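Local coordinates for PfkB (Polaromonas sp. JS666, PDB 4DU5), which probably transfers a phosphate from ATP to a carbohydrate substrate, as a member of the pfkB family of sugar kinases, at residues Ser79-Asp84 with Gln110-Gln115; Pro220-Gly225 with Val251-Glu256; Pro171-Thr176 with Asn209-Arg214. One frame throughout, in Å; residues are numbered along the deposited sequence.

Contact 1. Residues Ser79-Asp84 with Gln110-Gln115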
loop_
_atom_site.group_PDB
_atom_site.type_symbol
_atom_site.label_atom_id
_atom_site.label_comp_id
_atom_site.label_asym_id
_atom_site.label_seq_id
_atom_site.Cartn_x
_atom_site.Cartn_y
_atom_site.Cartn_z
ATOM N N SER A 79 12.451 -4.910 -14.902
ATOM C CA SER A 79 11.284 -4.973 -14.016
ATOM C C SER A 79 10.093 -4.089 -14.506
ATOM O O SER A 79 10.178 -3.381 -15.531
ATOM C CB SER A 79 11.699 -4.608 -12.582
ATOM O OG SER A 79 10.896 -5.246 -11.618
ATOM N N ARG A 80 8.978 -4.153 -13.779
ATOM C CA ARG A 80 7.872 -3.231 -13.988
ATOM C C ARG A 80 7.668 -2.557 -12.659
ATOM O O ARG A 80 7.944 -3.159 -11.625
ATOM C CB ARG A 80 6.576 -3.974 -14.364
ATOM C CG ARG A 80 6.622 -4.889 -15.598
ATOM C CD ARG A 80 5.200 -5.273 -15.989
ATOM N NE ARG A 80 4.576 -4.116 -16.619
ATOM C CZ ARG A 80 4.560 -3.906 -17.934
ATOM N NH1 ARG A 80 5.079 -4.798 -18.755
ATOM N NH2 ARG A 80 4.027 -2.809 -18.423
ATOM N N LEU A 81 7.182 -1.320 -12.701
ATOM C CA LEU A 81 6.772 -0.556 -11.528
ATOM C C LEU A 81 5.599 0.337 -11.921
ATOM O O LEU A 81 5.454 0.689 -13.088
ATOM C CB LEU A 81 7.904 0.380 -11.103
ATOM C CG LEU A 81 9.257 -0.152 -10.628
ATOM C CD1 LEU A 81 10.255 0.986 -10.613
ATOM C CD2 LEU A 81 9.083 -0.806 -9.235
ATOM N N GLY A 82 4.787 0.752 -10.955
ATOM C CA GLY A 82 3.855 1.826 -11.200
ATOM C C GLY A 82 4.593 3.145 -11.395
ATOM O O GLY A 82 5.827 3.232 -11.227
ATOM N N THR A 83 3.838 4.187 -11.750
ATOM C CA THR A 83 4.382 5.543 -11.862
ATOM C C THR A 83 3.902 6.347 -10.673
ATOM O O THR A 83 3.983 7.592 -10.672
ATOM C CB THR A 83 3.912 6.251 -13.119
ATOM O OG1 THR A 83 2.490 6.387 -13.054
ATOM C CG2 THR A 83 4.324 5.475 -14.377
ATOM N N ASP A 84 3.390 5.632 -9.665
ATOM C CA ASP A 84 3.124 6.194 -8.330
ATOM C C ASP A 84 4.433 6.596 -7.658
ATOM O O ASP A 84 5.524 6.234 -8.141
ATOM C CB ASP A 84 2.400 5.172 -7.467
ATOM C CG ASP A 84 3.227 3.931 -7.228
ATOM O OD1 ASP A 84 3.308 3.063 -8.119
ATOM O OD2 ASP A 84 3.809 3.828 -6.142
ATOM N N GLN A 110 -0.705 0.139 -13.502
ATOM C CA GLN A 110 -0.390 -0.981 -12.621
ATOM C C GLN A 110 0.210 -0.423 -11.348
ATOM O O GLN A 110 0.658 0.731 -11.334
ATOM C CB GLN A 110 0.578 -1.933 -13.317
ATOM C CG GLN A 110 0.122 -2.448 -14.677
ATOM C CD GLN A 110 1.141 -3.391 -15.278
ATOM O OE1 GLN A 110 2.344 -3.207 -15.091
ATOM N NE2 GLN A 110 0.672 -4.420 -15.988
ATOM N N LYS A 111 0.213 -1.238 -10.288
ATOM C CA LYS A 111 0.658 -0.768 -8.946
ATOM C C LYS A 111 2.042 -1.272 -8.431
ATOM O O LYS A 111 2.457 -2.373 -8.737
ATOM C CB LYS A 111 -0.464 -0.956 -7.918
ATOM C CG LYS A 111 -1.572 -1.904 -8.356
ATOM C CD LYS A 111 -2.830 -1.709 -7.521
ATOM C CE LYS A 111 -4.046 -2.473 -8.070
ATOM N NZ LYS A 111 -5.322 -1.887 -7.504
ATOM N N THR A 112 2.756 -0.423 -7.690
ATOM C CA THR A 112 4.067 -0.776 -7.115
ATOM C C THR A 112 3.904 -1.540 -5.810
ATOM O O THR A 112 3.128 -1.131 -4.951
ATOM C CB THR A 112 4.923 0.464 -6.762
ATOM O OG1 THR A 112 5.173 1.243 -7.938
ATOM C CG2 THR A 112 6.244 0.043 -6.180
ATOM N N GLY A 113 4.657 -2.623 -5.657
ATOM C CA GLY A 113 4.665 -3.383 -4.424
ATOM C C GLY A 113 5.342 -2.684 -3.269
ATOM O O GLY A 113 6.125 -1.765 -3.458
ATOM N N PHE A 114 5.020 -3.106 -2.053
ATOM C CA PHE A 114 5.653 -2.531 -0.869
ATOM C C PHE A 114 5.613 -3.478 0.302
ATOM O O PHE A 114 4.875 -4.437 0.280
ATOM C CB PHE A 114 5.084 -1.146 -0.523
ATOM C CG PHE A 114 3.712 -1.164 0.038
ATOM C CD1 PHE A 114 2.597 -1.315 -0.799
ATOM C CD2 PHE A 114 3.512 -0.973 1.398
ATOM C CE1 PHE A 114 1.277 -1.316 -0.273
ATOM C CE2 PHE A 114 2.223 -0.981 1.938
ATOM C CZ PHE A 114 1.098 -1.154 1.101
ATOM N N GLN A 115 6.442 -3.239 1.304
ATOM C CA GLN A 115 6.388 -4.072 2.496
ATOM C C GLN A 115 6.607 -3.273 3.791
ATOM O O GLN A 115 7.082 -2.140 3.768
ATOM C CB GLN A 115 7.340 -5.276 2.375
ATOM C CG GLN A 115 8.751 -4.861 2.425
ATOM C CD GLN A 115 9.716 -5.930 2.011
ATOM O OE1 GLN A 115 9.572 -6.547 0.952
ATOM N NE2 GLN A 115 10.766 -6.106 2.813
#
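T112 keeps OG1 beside its own backbone N and anti to the carbonyl carbon (chi1 -60°), while the CG of D84 stands between backbone N and carbonyl carbon (chi1 63°); the two settings bring hydroxyl and carboxylate together. T112 OG1 donates to D84 OD1 at 2.6 Å, on the syn lone pair of that oxygen. The same hydroxyl accepts from the G82 backbone, where N lies 3.1 Å from T112 OG1, a weak bond, bent at the hydrogen. The hydroxyl thus links the backbone and a side chain of one turn. The other oxygen, D84 OD2, takes the backbone N-H groups of M86 and G87, so D84 is the N-cap of helix 85-95. Beside this polar group, L81 CD2 touches T112 CG2 at 4.3 Å, and L90 of the same helix packs on both residues.

At the other end, R80 NE donates to Q110 OE1 over 2.9 Å. The amide comes obliquely to the guanidinium, its plane turned 76° from it. Q110 reaches there on a chain extended beyond CG, whereas that of R80 bends at chi3. NH1 and NH2 of R80 form salt bridges with D144 and D107. Between the two polar clusters G82 CA passes 3.4 Å from Q110 O, with no side chain between the backbones.

The contact joins the end of strand 75-81, in the large sheet, to the approach to strand 114-117 of the four-stranded sheet, where F114 meets F114 of the second subunit. Its chemistry implies a polar junction: a hydroxyl that both accepts and donates ties the approach to the smaller sheet to a helix N-terminus, and a hydrogen bond from the R80 guanidinium to the Q110 side-chain amide ties it to the strand end.

Contact 2. Residues Pro220-Gly225 with Val251-Glu256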
loop_
_atom_site.group_PDB
_atom_site.type_symbol
_atom_site.label_atom_id
_atom_site.label_comp_id
_atom_site.label_asym_id
_atom_site.label_seq_id
_atom_site.Cartn_x
_atom_site.Cartn_y
_atom_site.Cartn_z
ATOM N N PRO A 220 23.144 -22.986 -3.653
ATOM C CA PRO A 220 22.218 -23.306 -2.553
ATOM C C PRO A 220 22.783 -23.210 -1.155
ATOM O O PRO A 220 23.987 -23.373 -0.936
ATOM C CB PRO A 220 21.875 -24.761 -2.807
ATOM C CG PRO A 220 23.111 -25.291 -3.490
ATOM C CD PRO A 220 23.585 -24.185 -4.375
ATOM N N GLY A 221 21.884 -22.954 -0.215
ATOM C CA GLY A 221 22.149 -23.110 1.207
ATOM C C GLY A 221 21.812 -24.538 1.576
ATOM O O GLY A 221 20.896 -25.126 0.998
HETATM N N MSE A 222 22.592 -25.096 2.505
HETATM C CA MSE A 222 22.404 -26.437 3.076
HETATM C C MSE A 222 20.954 -26.770 3.388
HETATM O O MSE A 222 20.484 -27.822 2.984
HETATM C CB MSE A 222 23.178 -26.551 4.390
HETATM C CG MSE A 222 24.161 -27.714 4.511
HETATM SE SE MSE A 222 23.910 -29.261 3.343
HETATM C CE MSE A 222 22.403 -30.141 4.286
ATOM N N GLU A 223 20.272 -25.879 4.128
ATOM C CA GLU A 223 18.875 -26.048 4.541
ATOM C C GLU A 223 17.967 -26.221 3.334
ATOM O O GLU A 223 17.218 -27.203 3.237
ATOM C CB GLU A 223 18.366 -24.847 5.353
ATOM C CG GLU A 223 19.350 -24.170 6.348
ATOM C CD GLU A 223 18.713 -22.960 7.102
ATOM O OE1 GLU A 223 17.748 -22.327 6.583
ATOM O OE2 GLU A 223 19.183 -22.649 8.226
ATOM N N GLU A 224 18.035 -25.253 2.424
ATOM C CA GLU A 224 17.306 -25.299 1.159
ATOM C C GLU A 224 17.653 -26.588 0.419
ATOM O O GLU A 224 16.770 -27.289 -0.055
ATOM C CB GLU A 224 17.648 -24.095 0.273
ATOM C CG GLU A 224 17.164 -22.736 0.778
ATOM C CD GLU A 224 17.968 -22.202 1.960
ATOM O OE1 GLU A 224 19.214 -22.388 1.986
ATOM O OE2 GLU A 224 17.340 -21.605 2.876
ATOM N N GLY A 225 18.940 -26.901 0.343
ATOM C CA GLY A 225 19.405 -28.092 -0.349
ATOM C C GLY A 225 18.837 -29.382 0.200
ATOM O O GLY A 225 18.539 -30.296 -0.555
ATOM N N VAL A 251 27.723 -24.626 -2.156
ATOM C CA VAL A 251 26.718 -24.825 -1.105
ATOM C C VAL A 251 27.124 -23.986 0.094
ATOM O O VAL A 251 28.229 -24.134 0.574
ATOM C CB VAL A 251 26.636 -26.310 -0.679
ATOM C CG1 VAL A 251 25.625 -26.493 0.418
ATOM C CG2 VAL A 251 26.329 -27.219 -1.872
ATOM N N LYS A 252 26.252 -23.095 0.565
ATOM C CA LYS A 252 26.621 -22.170 1.645
ATOM C C LYS A 252 26.370 -22.856 2.950
ATOM O O LYS A 252 25.323 -23.518 3.108
ATOM C CB LYS A 252 25.780 -20.892 1.623
ATOM C CG LYS A 252 25.499 -20.294 0.258
ATOM C CD LYS A 252 24.219 -19.487 0.343
ATOM C CE LYS A 252 23.726 -19.111 -1.026
ATOM N NZ LYS A 252 22.312 -18.758 -0.942
ATOM N N LEU A 253 27.292 -22.678 3.907
ATOM C CA LEU A 253 27.180 -23.382 5.209
ATOM C C LEU A 253 27.030 -22.527 6.485
ATOM O O LEU A 253 27.151 -23.040 7.586
ATOM C CB LEU A 253 28.322 -24.405 5.363
ATOM C CG LEU A 253 28.520 -25.372 4.187
ATOM C CD1 LEU A 253 29.909 -26.018 4.160
ATOM C CD2 LEU A 253 27.440 -26.409 4.191
ATOM N N GLY A 254 26.750 -21.244 6.368
ATOM C CA GLY A 254 26.660 -20.412 7.578
ATOM C C GLY A 254 28.039 -19.934 7.999
ATOM O O GLY A 254 28.868 -19.629 7.128
ATOM N N ALA A 255 28.304 -19.881 9.311
ATOM C CA ALA A 255 29.658 -19.507 9.795
ATOM C C ALA A 255 30.687 -20.565 9.399
ATOM O O ALA A 255 31.889 -20.288 9.365
ATOM C CB ALA A 255 29.692 -19.252 11.329
ATOM N N GLU A 256 30.208 -21.765 9.087
ATOM C CA GLU A 256 31.085 -22.820 8.611
ATOM C C GLU A 256 31.706 -22.502 7.249
ATOM O O GLU A 256 32.641 -23.159 6.829
ATOM C CB GLU A 256 30.366 -24.183 8.611
ATOM C CG GLU A 256 30.600 -25.069 9.869
ATOM C CD GLU A 256 30.264 -24.367 11.195
ATOM O OE1 GLU A 256 31.138 -24.332 12.096
ATOM O OE2 GLU A 256 29.130 -23.839 11.343
#
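K252 is held through both its backbone N-H and its C=O by the turn in front of helix 222-229. Its N donates to P220 O at 2.7 Å, in the carbonyl plane, and K252 O receives M222 N at 3.2 Å with an N-H...O angle of 166°. The pair makes a single bridge to G221, the helix N-cap, extending the parallel pairing of strands 217-218 and 248-252.

The tight part lies on the V251 and L253 side. P220 CG meets V251 CG2 at 4.1 Å, the two side chains crossing at about a right angle, and V237 of helix 234-243 backs both. The CG of M222, a selenomethionine, rests 3.5 Å from L253 CD2; P234 touches both of these residues.

The other part is looser. K252 runs extended past P220 O, nearest at CG (3.6 Å), and its NZ makes a long, weak ion pair with D190; E224 OE1 stays 5.6 Å from K252 NZ. Beyond L253 the chain turns into exposed residues that do not touch the helix start. The chemistry implies that backbone bonds set the register of this strand-to-helix turn and apolar contacts seal one flank, while the charges near K252 NZ probably contribute little.

Contact 3. Residues Pro171-Thr176 with Asn209-Arg214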
loop_
_atom_site.group_PDB
_atom_site.type_symbol
_atom_site.label_atom_id
_atom_site.label_comp_id
_atom_site.label_asym_id
_atom_site.label_seq_id
_atom_site.Cartn_x
_atom_site.Cartn_y
_atom_site.Cartn_z
ATOM N N PRO A 171 7.242 -18.937 -16.800
ATOM C CA PRO A 171 7.605 -18.975 -18.217
ATOM C C PRO A 171 8.829 -18.092 -18.568
ATOM O O PRO A 171 9.740 -18.552 -19.284
ATOM C CB PRO A 171 6.345 -18.431 -18.922
ATOM C CG PRO A 171 5.378 -18.065 -17.815
ATOM C CD PRO A 171 5.786 -18.888 -16.635
ATOM N N ALA A 172 8.842 -16.849 -18.058
ATOM C CA ALA A 172 9.861 -15.857 -18.391
ATOM C C ALA A 172 11.217 -16.153 -17.740
ATOM O O ALA A 172 12.262 -15.814 -18.293
ATOM C CB ALA A 172 9.390 -14.474 -18.019
ATOM N N ALA A 173 11.195 -16.771 -16.567
ATOM C CA ALA A 173 12.430 -17.178 -15.904
ATOM C C ALA A 173 13.039 -18.288 -16.751
ATOM O O ALA A 173 14.110 -18.099 -17.332
ATOM C CB ALA A 173 12.165 -17.636 -14.461
ATOM N N ARG A 174 12.323 -19.413 -16.851
ATOM C CA ARG A 174 12.646 -20.493 -17.778
ATOM C C ARG A 174 13.207 -20.020 -19.113
ATOM O O ARG A 174 14.282 -20.466 -19.510
ATOM C CB ARG A 174 11.425 -21.379 -18.021
ATOM C CG ARG A 174 10.880 -21.978 -16.763
ATOM C CD ARG A 174 10.672 -23.465 -16.916
ATOM N NE ARG A 174 9.363 -23.791 -17.477
ATOM C CZ ARG A 174 8.266 -24.008 -16.753
ATOM N NH1 ARG A 174 8.303 -23.936 -15.430
ATOM N NH2 ARG A 174 7.122 -24.292 -17.360
ATOM N N LYS A 175 12.500 -19.123 -19.797
ATOM C CA LYS A 175 12.924 -18.681 -21.122
ATOM C C LYS A 175 14.158 -17.786 -21.076
ATOM O O LYS A 175 15.045 -17.863 -21.934
ATOM C CB LYS A 175 11.788 -17.942 -21.844
ATOM C CG LYS A 175 11.755 -18.211 -23.348
ATOM C CD LYS A 175 10.843 -19.447 -23.676
ATOM C CE LYS A 175 11.300 -20.212 -24.948
ATOM N NZ LYS A 175 11.915 -19.285 -25.962
ATOM N N THR A 176 14.188 -16.910 -20.083
ATOM C CA THR A 176 15.352 -16.056 -19.823
ATOM C C THR A 176 16.659 -16.881 -19.719
ATOM O O THR A 176 17.660 -16.560 -20.358
ATOM C CB THR A 176 15.078 -15.178 -18.562
ATOM O OG1 THR A 176 14.630 -13.883 -18.995
ATOM C CG2 THR A 176 16.287 -14.997 -17.743
ATOM N N ASN A 209 13.872 -26.877 -8.734
ATOM C CA ASN A 209 14.745 -27.904 -9.342
ATOM C C ASN A 209 14.723 -28.031 -10.858
ATOM O O ASN A 209 15.633 -28.603 -11.431
ATOM C CB ASN A 209 14.509 -29.296 -8.757
ATOM C CG ASN A 209 15.031 -29.453 -7.337
ATOM O OD1 ASN A 209 15.881 -28.705 -6.873
ATOM N ND2 ASN A 209 14.511 -30.452 -6.641
ATOM N N ASP A 210 13.691 -27.528 -11.518
ATOM C CA ASP A 210 13.633 -27.631 -12.974
ATOM C C ASP A 210 14.380 -26.441 -13.544
ATOM O O ASP A 210 15.012 -26.522 -14.596
ATOM C CB ASP A 210 12.170 -27.710 -13.478
ATOM C CG ASP A 210 12.042 -27.475 -15.006
ATOM O OD1 ASP A 210 12.368 -28.409 -15.791
ATOM O OD2 ASP A 210 11.621 -26.341 -15.409
ATOM N N LEU A 211 14.294 -25.327 -12.834
ATOM C CA LEU A 211 15.106 -24.170 -13.154
ATOM C C LEU A 211 16.610 -24.514 -13.028
ATOM O O LEU A 211 17.448 -24.012 -13.779
ATOM C CB LEU A 211 14.720 -22.995 -12.251
ATOM C CG LEU A 211 13.367 -22.339 -12.506
ATOM C CD1 LEU A 211 12.777 -21.726 -11.229
ATOM C CD2 LEU A 211 13.470 -21.301 -13.597
ATOM N N ALA A 212 16.933 -25.397 -12.085
ATOM C CA ALA A 212 18.317 -25.780 -11.841
ATOM C C ALA A 212 18.906 -26.385 -13.090
ATOM O O ALA A 212 20.091 -26.241 -13.347
ATOM C CB ALA A 212 18.409 -26.748 -10.676
ATOM N N THR A 213 18.057 -27.060 -13.858
ATOM C CA THR A 213 18.327 -27.524 -15.237
ATOM C C THR A 213 18.885 -26.470 -16.218
ATOM O O THR A 213 19.305 -26.809 -17.305
ATOM C CB THR A 213 17.000 -28.169 -15.815
ATOM O OG1 THR A 213 16.817 -29.498 -15.281
ATOM C CG2 THR A 213 16.941 -28.185 -17.358
ATOM N N ARG A 214 18.937 -25.203 -15.845
ATOM C CA ARG A 214 19.259 -24.169 -16.831
ATOM C C ARG A 214 20.407 -23.243 -16.384
ATOM O O ARG A 214 20.731 -22.231 -17.038
ATOM C CB ARG A 214 17.993 -23.353 -17.171
ATOM C CG ARG A 214 16.933 -24.103 -17.960
ATOM C CD ARG A 214 15.512 -23.448 -17.891
ATOM N NE ARG A 214 14.553 -24.156 -18.759
ATOM C CZ ARG A 214 13.726 -25.121 -18.347
ATOM N NH1 ARG A 214 13.691 -25.475 -17.066
ATOM N NH2 ARG A 214 12.918 -25.733 -19.209
#
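Helices 169-182 and 201-212 lie side by side, nearest at R174 and L211, whose CA atoms are 6.4 Å apart. They are the helices of two successive beta-alpha-beta crossovers, which link the adjacent parallel strands 153-159, 186-190 and 217-218 of the large sheet, and the contact joins one helix to the end of the next.

On the buried side L211 CD2 is the touching branch: it rests 4.0 Å from A173 CB and also meets the aliphatic CG of R174, whose side chain crosses that of L211 at about a right angle. P163 touches both A173 and L211.

Toward the partly exposed side, R174, D210 and R214 form a salt-bridge network. With CG anti to the backbone N (chi1 166°), D210 brings OD2 to 3.4 Å from R174 CD, and R214 NH1 donates to D210 OD2 at 2.8 Å. That nitrogen approaches from above the carboxylate plane, 54° out of it. R174 takes part more loosely: its NE is 4.0 Å from D210 OD2, with the oxygen well out of the guanidinium plane, so attraction of charges rather than an N-H bond is involved. R214 also reaches D178 of helix 169-182 through NE, in a salt bridge.

A leucine in place of R214 would probably leave D210 without its close cation, with R174 at a longer distance, and D178 without this partner.

The two guanidinium planes are 35° apart, and the aliphatic part of R174 packs on its neighbour: R174 CD sits over one face of the R214 guanidinium, toward its rim and 3.6 Å from R214 NH1, with T213 CG2 over the opposite face.

All three contacts are partly buried, each pairing buried residues with partly exposed ones. Contacts 1 and 2 both reach the nine-stranded sheet, but on opposite sides of the chain's centre, their own centres 32 Å apart. Contact 1 ties that sheet to the four-stranded one near the second subunit, and relies on side-chain hydrogen bonds. Contact 2, at the end of strand 248-252 of the large sheet, is set by backbone bonds to the start of helix 222-229. Contact 3 joins two helices flanking that sheet through apolar packing and charges, with nothing of the second subunit touching it. Contacts 2 and 3 come nearest, about 7 Å between closest atoms, yet do not touch; helix 234-243 packs against segments of both.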